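Local coordinates for protein isoflavone reductase (Medicago sativa, PDB 2GAS) that reduces 2'-hydroxyisoflavones to chiral isoflavanones with NADPH, a late step in the synthesis of the alfalfa phytoalexin medicarpin, at residues 1-9 against 73-83; 150-160 against 187-198. One frame throughout, in Å; residues are numbered along the deposited sequence.

Contact 1 (1-9 against 73-83); sequences TENKILILG and AIKQVDIVICA
I7 and I81 sit side by side on one face of a parallel strand pair, 5-8 against 79-82. The tip of I7 folds over onto its neighbour. The chi2 of I7 (-53°) bends its CD1 across I81, so that I7 CD1 lies 3.3 Å from I81 CB, closer than usual for two carbons. I81 CD1 also reaches back to I5 CG2 (3.6 Å), so the three isoleucines interlock. At the start of the pair, I79 CD1 rests on N3 CB. I7 and I81 also touch I18 of helix 15-25 on this side.

The other face carries L6, L8 and V80. L6 CB fills the angle between the two methyls of V77, 3.7 Å from V77 CG2, with the two side chains at about a right angle. L6 CD2 touches I74 CG1 and, more loosely, A73 CB of helix 67-74. L8 CD1 packs against V80 CG1 at 3.9 Å, and helix 92-102 covers this side.

K4 marks the polar end. K4 N donates an almost straight bond to D78 OD1 (2.9 Å), on the anti lone pair. Its carbonyl O is gripped twice, by D78 N and I79 N. The K4 side chain bends at chi3 (-66°), which sets K4 NZ 2.9 Å from Q76 O, above that carbonyl's plane. A water also joins NZ to K75 O. The chemistry is thus divided: regular backbone bonds and aliphatic packing hold the buried strands, while K4 ties both the turn 74-77, through Q76 O, and D78 just before strand 79-82.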
loop_
_atom_site.group_PDB
_atom_site.type_symbol
_atom_site.label_atom_id
_atom_site.label_comp_id
_atom_site.label_asym_id
_atom_site.label_seq_id
_atom_site.Cartn_x
_atom_site.Cartn_y
_atom_site.Cartn_z
ATOM N N THR A 1 3.436 22.301 -6.250
ATOM C CA THR A 1 2.460 21.709 -7.212
ATOM C C THR A 1 2.984 21.740 -8.647
ATOM O O THR A 1 2.256 21.418 -9.586
ATOM C CB THR A 1 1.110 22.456 -7.171
ATOM O OG1 THR A 1 1.318 23.843 -7.461
ATOM C CG2 THR A 1 0.469 22.320 -5.800
ATOM N N GLU A 2 4.243 22.131 -8.812
ATOM C CA GLU A 2 4.858 22.195 -10.135
ATOM C C GLU A 2 5.208 20.795 -10.642
ATOM O O GLU A 2 5.336 20.575 -11.848
ATOM C CB GLU A 2 6.132 23.053 -10.093
ATOM C CG GLU A 2 5.893 24.554 -9.973
ATOM C CD GLU A 2 7.188 25.359 -9.966
ATOM O OE1 GLU A 2 8.059 25.103 -10.825
ATOM O OE2 GLU A 2 7.332 26.257 -9.108
ATOM N N ASN A 3 5.358 19.851 -9.719
ATOM C CA ASN A 3 5.712 18.483 -10.087
ATOM C C ASN A 3 4.631 17.768 -10.888
ATOM O O ASN A 3 3.480 17.677 -10.457
ATOM C CB ASN A 3 6.020 17.646 -8.839
ATOM C CG ASN A 3 7.214 18.160 -8.068
ATOM O OD1 ASN A 3 8.327 18.222 -8.591
ATOM N ND2 ASN A 3 6.991 18.529 -6.812
ATOM N N LYS A 4 5.014 17.263 -12.057
ATOM C CA LYS A 4 4.102 16.512 -12.908
ATOM C C LYS A 4 4.224 15.071 -12.428
ATOM O O LYS A 4 5.311 14.500 -12.448
ATOM C CB LYS A 4 4.523 16.634 -14.373
ATOM C CG LYS A 4 4.343 18.048 -14.928
ATOM C CD LYS A 4 4.839 18.166 -16.363
ATOM C CE LYS A 4 6.343 17.965 -16.451
ATOM N NZ LYS A 4 6.854 18.176 -17.837
ATOM N N ILE A 5 3.106 14.500 -11.989
ATOM C CA ILE A 5 3.084 13.144 -11.445
ATOM C C ILE A 5 2.392 12.118 -12.345
ATOM O O ILE A 5 1.231 12.289 -12.727
ATOM C CB ILE A 5 2.383 13.148 -10.057
ATOM C CG1 ILE A 5 3.094 14.132 -9.124
ATOM C CG2 ILE A 5 2.388 11.736 -9.445
ATOM C CD1 ILE A 5 2.438 14.290 -7.765
ATOM N N LEU A 6 3.116 11.047 -12.668
ATOM C CA LEU A 6 2.598 9.969 -13.505
ATOM C C LEU A 6 2.301 8.753 -12.637
ATOM O O LEU A 6 3.168 8.284 -11.894
ATOM C CB LEU A 6 3.629 9.575 -14.567
ATOM C CG LEU A 6 3.289 8.335 -15.402
ATOM C CD1 LEU A 6 2.011 8.574 -16.200
ATOM C CD2 LEU A 6 4.452 8.018 -16.335
ATOM N N ILE A 7 1.081 8.243 -12.745
ATOM C CA ILE A 7 0.671 7.078 -11.975
ATOM C C ILE A 7 0.521 5.850 -12.861
ATOM O O ILE A 7 -0.275 5.847 -13.804
ATOM C CB ILE A 7 -0.686 7.314 -11.262
ATOM C CG1 ILE A 7 -0.568 8.483 -10.281
ATOM C CG2 ILE A 7 -1.142 6.035 -10.558
ATOM C CD1 ILE A 7 0.564 8.338 -9.303
ATOM N N LEU A 8 1.301 4.814 -12.561
ATOM C CA LEU A 8 1.218 3.551 -13.286
ATOM C C LEU A 8 0.234 2.714 -12.462
ATOM O O LEU A 8 0.244 2.785 -11.228
ATOM C CB LEU A 8 2.596 2.887 -13.341
ATOM C CG LEU A 8 3.737 3.804 -13.802
ATOM C CD1 LEU A 8 5.051 3.038 -13.771
ATOM C CD2 LEU A 8 3.464 4.328 -15.198
ATOM N N GLY A 9 -0.620 1.944 -13.138
ATOM C CA GLY A 9 -1.640 1.156 -12.459
ATOM C C GLY A 9 -2.677 2.110 -11.875
ATOM O O GLY A 9 -3.195 1.881 -10.786
ATOM N N ALA A 73 6.436 8.365 -22.235
ATOM C CA ALA A 73 5.530 8.858 -21.206
ATOM C C ALA A 73 6.312 9.480 -20.056
ATOM O O ALA A 73 6.003 10.581 -19.604
ATOM C CB ALA A 73 4.662 7.715 -20.686
ATOM N N ILE A 74 7.331 8.764 -19.593
ATOM C CA ILE A 74 8.152 9.224 -18.480
ATOM C C ILE A 74 8.873 10.543 -18.760
ATOM O O ILE A 74 9.066 11.355 -17.853
ATOM C CB ILE A 74 9.169 8.131 -18.078
ATOM C CG1 ILE A 74 8.416 6.913 -17.532
ATOM C CG2 ILE A 74 10.141 8.666 -17.043
ATOM C CD1 ILE A 74 9.300 5.722 -17.209
ATOM N N LYS A 75 9.264 10.766 -20.010
ATOM C CA LYS A 75 9.947 12.007 -20.368
ATOM C C LYS A 75 9.056 13.232 -20.186
ATOM O O LYS A 75 9.543 14.364 -20.120
ATOM C CB LYS A 75 10.426 11.952 -21.821
ATOM C CG LYS A 75 11.710 11.185 -22.033
ATOM C CD LYS A 75 12.070 11.155 -23.508
ATOM C CE LYS A 75 13.547 10.896 -23.707
ATOM N NZ LYS A 75 14.357 12.032 -23.175
ATOM N N GLN A 76 7.751 13.009 -20.094
ATOM C CA GLN A 76 6.807 14.111 -19.946
ATOM C C GLN A 76 6.487 14.495 -18.503
ATOM O O GLN A 76 5.797 15.482 -18.268
ATOM C CB GLN A 76 5.502 13.770 -20.669
ATOM C CG GLN A 76 5.665 13.534 -22.158
ATOM C CD GLN A 76 4.386 13.046 -22.809
ATOM O OE1 GLN A 76 3.390 13.769 -22.874
ATOM N NE2 GLN A 76 4.404 11.810 -23.289
ATOM N N VAL A 77 6.997 13.729 -17.543
ATOM C CA VAL A 77 6.710 13.998 -16.139
ATOM C C VAL A 77 7.953 14.136 -15.264
ATOM O O VAL A 77 9.080 13.988 -15.735
ATOM C CB VAL A 77 5.813 12.888 -15.555
ATOM C CG1 VAL A 77 4.523 12.789 -16.360
ATOM C CG2 VAL A 77 6.559 11.554 -15.580
ATOM N N ASP A 78 7.726 14.418 -13.985
ATOM C CA ASP A 78 8.798 14.592 -13.009
ATOM C C ASP A 78 8.857 13.448 -11.997
ATOM O O ASP A 78 9.935 13.020 -11.592
ATOM C CB ASP A 78 8.595 15.896 -12.235
ATOM C CG ASP A 78 8.603 17.116 -13.128
ATOM O OD1 ASP A 78 7.601 17.864 -13.131
ATOM O OD2 ASP A 78 9.617 17.324 -13.817
ATOM N N ILE A 79 7.689 12.969 -11.584
ATOM C CA ILE A 79 7.585 11.905 -10.591
ATOM C C ILE A 79 6.807 10.715 -11.134
ATOM O O ILE A 79 5.766 10.876 -11.769
ATOM C CB ILE A 79 6.892 12.439 -9.315
ATOM C CG1 ILE A 79 7.703 13.616 -8.760
ATOM C CG2 ILE A 79 6.770 11.326 -8.269
ATOM C CD1 ILE A 79 7.053 14.317 -7.585
ATOM N N VAL A 80 7.329 9.519 -10.884
ATOM C CA VAL A 80 6.702 8.292 -11.354
ATOM C C VAL A 80 6.312 7.437 -10.154
ATOM O O VAL A 80 7.143 7.134 -9.297
ATOM C CB VAL A 80 7.672 7.496 -12.255
ATOM C CG1 VAL A 80 7.019 6.203 -12.708
ATOM C CG2 VAL A 80 8.085 8.337 -13.453
ATOM N N ILE A 81 5.039 7.065 -10.096
ATOM C CA ILE A 81 4.529 6.246 -9.002
ATOM C C ILE A 81 3.982 4.929 -9.531
ATOM O O ILE A 81 3.052 4.919 -10.333
ATOM C CB ILE A 81 3.398 6.971 -8.250
ATOM C CG1 ILE A 81 3.925 8.297 -7.690
ATOM C CG2 ILE A 81 2.859 6.081 -7.133
ATOM C CD1 ILE A 81 2.875 9.146 -6.991
ATOM N N CYS A 82 4.571 3.818 -9.092
ATOM C CA CYS A 82 4.095 2.506 -9.518
ATOM C C CYS A 82 3.131 1.999 -8.449
ATOM O O CYS A 82 3.543 1.412 -7.444
ATOM C CB CYS A 82 5.262 1.535 -9.676
ATOM S SG CYS A 82 4.775 0.020 -10.509
ATOM N N ALA A 83 1.841 2.239 -8.665
ATOM C CA ALA A 83 0.817 1.833 -7.714
ATOM C C ALA A 83 0.670 0.322 -7.664
ATOM O O ALA A 83 0.582 -0.339 -8.703
ATOM C CB ALA A 83 -0.517 2.481 -8.079
HETATM O O HOH W 1 9.228 16.400 -17.914
#

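Contact 2 (150-160 against 187-198); sequences LCCHAFTGYFL and AYVTEADVGTFT
The Y188 ring lies among side chains of 154-160. L160 CD1 sits over one face, offset toward the rim, while F159 CB meets the edge in the plane, 3.9 Å from Y188 CE2. A154 CB approaches obliquely. The same methyl lies over one face of the F159 ring, so A154 serves two aromatic groups. Y188 OH has a weak hydrogen bond to Q269.

The F155 ring packs on helix 191-202. F155 CE1 presses on V194 CG2 at 3.4 Å, with the two side chains nearly perpendicular. C152 CB meets the same methyl. The E191 carboxylate passes obliquely by F155, its plane 30° from the ring.

E191 bends at chi2 (71°) and brings E191 OE2 to G157 N (2.9 Å), which donates to the syn lone pair. A water bridges E191 OE1 and T156 OG1. The carboxylate thus holds G157 N directly and T156 OG1 through the water, in the weakly bonded helical turn about 156-160. T156 and T190 lie side by side, and T156 OG1 is 3.1 Å from T190 CA.

The backbones join as a short parallel pair. A154 N bonds to A187 O, V189 N to A154 O, and T156 N to V189 O (2.9 Å), the last from above the carbonyl plane. T190 caps the next helix, its OG1 accepting from D193 N. At the other end of the contact, L150 CG touches T198 OG1, whose hydroxyl bonds to V194 O.

F155 also touches I14 of the presumed NADP(+)-binding glycine-rich loop. Two short parallel strands, one followed by a weak helical turn and the other by a T190-capped helix, thus meet beside the inferred cofactor site of this NmrA-type, Rossmann-clan reductase.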
loop_
_atom_site.group_PDB
_atom_site.type_symbol
_atom_site.label_atom_id
_atom_site.label_comp_id
_atom_site.label_asym_id
_atom_site.label_seq_id
_atom_site.Cartn_x
_atom_site.Cartn_y
_atom_site.Cartn_z
ATOM N N LEU A 150 7.014 4.050 0.022
ATOM C CA LEU A 150 5.820 4.372 0.803
ATOM C C LEU A 150 5.348 3.126 1.548
ATOM O O LEU A 150 4.735 2.235 0.972
ATOM C CB LEU A 150 4.728 4.905 -0.131
ATOM C CG LEU A 150 3.554 5.723 0.432
ATOM C CD1 LEU A 150 2.742 4.882 1.411
ATOM C CD2 LEU A 150 4.077 6.974 1.111
ATOM N N CYS A 151 5.659 3.070 2.838
ATOM C CA CYS A 151 5.297 1.932 3.675
ATOM C C CYS A 151 4.070 2.299 4.501
ATOM O O CYS A 151 4.184 2.851 5.599
ATOM C CB CYS A 151 6.482 1.575 4.575
ATOM S SG CYS A 151 8.017 1.318 3.632
ATOM N N CYS A 152 2.897 1.988 3.958
ATOM C CA CYS A 152 1.628 2.322 4.609
ATOM C C CYS A 152 1.056 1.220 5.480
ATOM O O CYS A 152 -0.018 1.374 6.059
ATOM C CB CYS A 152 0.593 2.712 3.554
ATOM S SG CYS A 152 0.245 1.396 2.359
ATOM N N HIS A 153 1.761 0.098 5.556
ATOM C CA HIS A 153 1.312 -1.020 6.362
ATOM C C HIS A 153 -0.073 -1.568 6.011
ATOM O O HIS A 153 -0.345 -1.823 4.840
ATOM C CB HIS A 153 1.447 -0.652 7.843
ATOM C CG HIS A 153 2.875 -0.566 8.284
ATOM N ND1 HIS A 153 3.682 -1.679 8.382
ATOM C CD2 HIS A 153 3.677 0.500 8.518
ATOM C CE1 HIS A 153 4.920 -1.302 8.648
ATOM N NE2 HIS A 153 4.944 0.015 8.735
ATOM N N ALA A 154 -0.959 -1.718 6.993
ATOM C CA ALA A 154 -2.258 -2.337 6.742
ATOM C C ALA A 154 -3.427 -1.496 6.238
ATOM O O ALA A 154 -3.972 -0.673 6.966
ATOM C CB ALA A 154 -2.695 -3.106 7.993
ATOM N N PHE A 155 -3.823 -1.734 4.990
ATOM C CA PHE A 155 -4.958 -1.025 4.400
ATOM C C PHE A 155 -6.218 -1.463 5.136
ATOM O O PHE A 155 -6.414 -2.655 5.377
ATOM C CB PHE A 155 -5.131 -1.400 2.928
ATOM C CG PHE A 155 -4.154 -0.744 2.008
ATOM C CD1 PHE A 155 -4.269 0.608 1.702
ATOM C CD2 PHE A 155 -3.132 -1.481 1.422
ATOM C CE1 PHE A 155 -3.380 1.216 0.821
ATOM C CE2 PHE A 155 -2.239 -0.880 0.540
ATOM C CZ PHE A 155 -2.364 0.470 0.240
ATOM N N THR A 156 -7.084 -0.512 5.465
ATOM C CA THR A 156 -8.322 -0.844 6.160
ATOM C C THR A 156 -9.196 -1.782 5.336
ATOM O O THR A 156 -9.765 -2.736 5.867
ATOM C CB THR A 156 -9.136 0.422 6.482
ATOM O OG1 THR A 156 -9.236 1.236 5.306
ATOM C CG2 THR A 156 -8.475 1.214 7.601
ATOM N N GLY A 157 -9.290 -1.515 4.035
ATOM C CA GLY A 157 -10.113 -2.336 3.166
ATOM C C GLY A 157 -9.642 -3.764 2.992
ATOM O O GLY A 157 -10.396 -4.607 2.510
ATOM N N TYR A 158 -8.402 -4.041 3.387
ATOM C CA TYR A 158 -7.846 -5.381 3.255
ATOM C C TYR A 158 -7.675 -6.120 4.574
ATOM O O TYR A 158 -7.924 -7.324 4.640
ATOM C CB TYR A 158 -6.499 -5.318 2.534
ATOM C CG TYR A 158 -6.629 -5.009 1.062
ATOM C CD1 TYR A 158 -7.194 -5.935 0.186
ATOM C CD2 TYR A 158 -6.216 -3.779 0.546
ATOM C CE1 TYR A 158 -7.348 -5.646 -1.168
ATOM C CE2 TYR A 158 -6.364 -3.480 -0.808
ATOM C CZ TYR A 158 -6.932 -4.418 -1.657
ATOM O OH TYR A 158 -7.090 -4.131 -2.994
ATOM N N PHE A 159 -7.255 -5.406 5.618
ATOM C CA PHE A 159 -7.028 -6.021 6.925
ATOM C C PHE A 159 -8.127 -5.785 7.949
ATOM O O PHE A 159 -8.662 -6.727 8.529
ATOM C CB PHE A 159 -5.720 -5.519 7.549
ATOM C CG PHE A 159 -4.475 -6.014 6.866
ATOM C CD1 PHE A 159 -4.051 -5.453 5.668
ATOM C CD2 PHE A 159 -3.708 -7.021 7.447
ATOM C CE1 PHE A 159 -2.876 -5.885 5.056
ATOM C CE2 PHE A 159 -2.533 -7.460 6.843
ATOM C CZ PHE A 159 -2.116 -6.889 5.645
ATOM N N LEU A 160 -8.444 -4.516 8.180
ATOM C CA LEU A 160 -9.436 -4.151 9.175
ATOM C C LEU A 160 -10.866 -4.534 8.837
ATOM O O LEU A 160 -11.648 -4.852 9.733
ATOM C CB LEU A 160 -9.354 -2.646 9.445
ATOM C CG LEU A 160 -10.047 -2.147 10.714
ATOM C CD1 LEU A 160 -9.490 -2.893 11.925
ATOM C CD2 LEU A 160 -9.827 -0.643 10.866
ATOM N N ALA A 187 -0.678 -1.206 12.299
ATOM C CA ALA A 187 -0.931 0.157 11.814
ATOM C C ALA A 187 -1.926 0.100 10.659
ATOM O O ALA A 187 -1.681 -0.575 9.661
ATOM C CB ALA A 187 0.382 0.805 11.362
ATOM N N TYR A 188 -3.051 0.802 10.805
ATOM C CA TYR A 188 -4.106 0.808 9.795
ATOM C C TYR A 188 -4.336 2.174 9.157
ATOM O O TYR A 188 -4.240 3.203 9.819
ATOM C CB TYR A 188 -5.419 0.320 10.413
ATOM C CG TYR A 188 -5.310 -1.043 11.047
ATOM C CD1 TYR A 188 -4.934 -1.180 12.384
ATOM C CD2 TYR A 188 -5.534 -2.198 10.303
ATOM C CE1 TYR A 188 -4.783 -2.436 12.965
ATOM C CE2 TYR A 188 -5.382 -3.464 10.874
ATOM C CZ TYR A 188 -5.007 -3.573 12.204
ATOM O OH TYR A 188 -4.840 -4.823 12.771
ATOM N N VAL A 189 -4.665 2.167 7.870
ATOM C CA VAL A 189 -4.902 3.401 7.129
ATOM C C VAL A 189 -5.831 3.112 5.951
ATOM O O VAL A 189 -5.738 2.051 5.326
ATOM C CB VAL A 189 -3.552 3.992 6.622
ATOM C CG1 VAL A 189 -2.853 2.995 5.705
ATOM C CG2 VAL A 189 -3.779 5.310 5.902
ATOM N N THR A 190 -6.737 4.037 5.647
ATOM C CA THR A 190 -7.652 3.818 4.530
ATOM C C THR A 190 -6.918 4.012 3.208
ATOM O O THR A 190 -5.892 4.687 3.156
ATOM C CB THR A 190 -8.858 4.786 4.560
ATOM O OG1 THR A 190 -8.408 6.124 4.304
ATOM C CG2 THR A 190 -9.542 4.743 5.917
ATOM N N GLU A 191 -7.447 3.420 2.140
ATOM C CA GLU A 191 -6.826 3.557 0.827
ATOM C C GLU A 191 -6.812 5.026 0.416
ATOM O O GLU A 191 -5.826 5.513 -0.132
ATOM C CB GLU A 191 -7.579 2.738 -0.227
ATOM C CG GLU A 191 -7.538 1.218 -0.029
ATOM C CD GLU A 191 -8.358 0.757 1.160
ATOM O OE1 GLU A 191 -9.459 1.302 1.367
ATOM O OE2 GLU A 191 -7.913 -0.156 1.880
ATOM N N ALA A 192 -7.903 5.735 0.690
ATOM C CA ALA A 192 -7.981 7.147 0.340
ATOM C C ALA A 192 -6.848 7.927 1.004
ATOM O O ALA A 192 -6.181 8.747 0.362
ATOM C CB ALA A 192 -9.338 7.721 0.768
ATOM N N ASP A 193 -6.628 7.671 2.289
ATOM C CA ASP A 193 -5.582 8.361 3.030
ATOM C C ASP A 193 -4.190 7.992 2.531
ATOM O O ASP A 193 -3.280 8.818 2.562
ATOM C CB ASP A 193 -5.711 8.074 4.528
ATOM C CG ASP A 193 -6.857 8.842 5.173
ATOM O OD1 ASP A 193 -7.178 8.549 6.343
ATOM O OD2 ASP A 193 -7.436 9.741 4.512
ATOM N N VAL A 194 -4.009 6.754 2.081
ATOM C CA VAL A 194 -2.710 6.378 1.547
ATOM C C VAL A 194 -2.464 7.247 0.314
ATOM O O VAL A 194 -1.338 7.679 0.061
ATOM C CB VAL A 194 -2.660 4.884 1.183
ATOM C CG1 VAL A 194 -1.395 4.572 0.383
ATOM C CG2 VAL A 194 -2.666 4.061 2.467
ATOM N N GLY A 195 -3.520 7.520 -0.447
ATOM C CA GLY A 195 -3.352 8.371 -1.613
ATOM C C GLY A 195 -2.869 9.745 -1.174
ATOM O O GLY A 195 -1.914 10.305 -1.712
ATOM N N THR A 196 -3.528 10.293 -0.165
ATOM C CA THR A 196 -3.157 11.607 0.334
ATOM C C THR A 196 -1.714 11.685 0.821
ATOM O O THR A 196 -0.982 12.603 0.450
ATOM C CB THR A 196 -4.120 12.031 1.444
ATOM O OG1 THR A 196 -5.454 12.034 0.915
ATOM C CG2 THR A 196 -3.775 13.428 1.952
ATOM N N PHE A 197 -1.297 10.722 1.638
ATOM C CA PHE A 197 0.067 10.718 2.150
ATOM C C PHE A 197 1.110 10.461 1.067
ATOM O O PHE A 197 2.234 10.959 1.143
ATOM C CB PHE A 197 0.216 9.677 3.263
ATOM C CG PHE A 197 -0.363 10.119 4.576
ATOM C CD1 PHE A 197 -1.527 9.543 5.071
ATOM C CD2 PHE A 197 0.256 11.126 5.311
ATOM C CE1 PHE A 197 -2.065 9.965 6.278
ATOM C CE2 PHE A 197 -0.274 11.555 6.521
ATOM C CZ PHE A 197 -1.434 10.975 7.005
ATOM N N THR A 198 0.750 9.677 0.058
ATOM C CA THR A 198 1.690 9.395 -1.018
ATOM C C THR A 198 2.002 10.678 -1.778
ATOM O O THR A 198 3.156 10.946 -2.115
ATOM C CB THR A 198 1.124 8.349 -1.997
ATOM O OG1 THR A 198 0.904 7.119 -1.300
ATOM C CG2 THR A 198 2.093 8.098 -3.143
HETATM O O HOH W 2 -11.036 0.991 3.262
#

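Overall arrangement
Contact 1 closes before contact 2 opens along the chain, and their centres lie about 21 Å apart. Contact 1 joins two neighbouring strands inside the five-stranded parallel sheet, whose order is 58-61, 29-33, 5-8, 79-82, 107-109. Contact 2 lies nearer the centre of the chain and uses strands of two smaller sheets, with helix 191-202. The two meet where I81 CD1 packs on T198 CG2, 4.1 Å away. Helix 15-25 touches both: I18 meets I7, I81 and T198. The presumed NADP(+) loop starts at G9 in contact 1, and its I14 touches F155 of contact 2, so both contacts border the probable cofactor site.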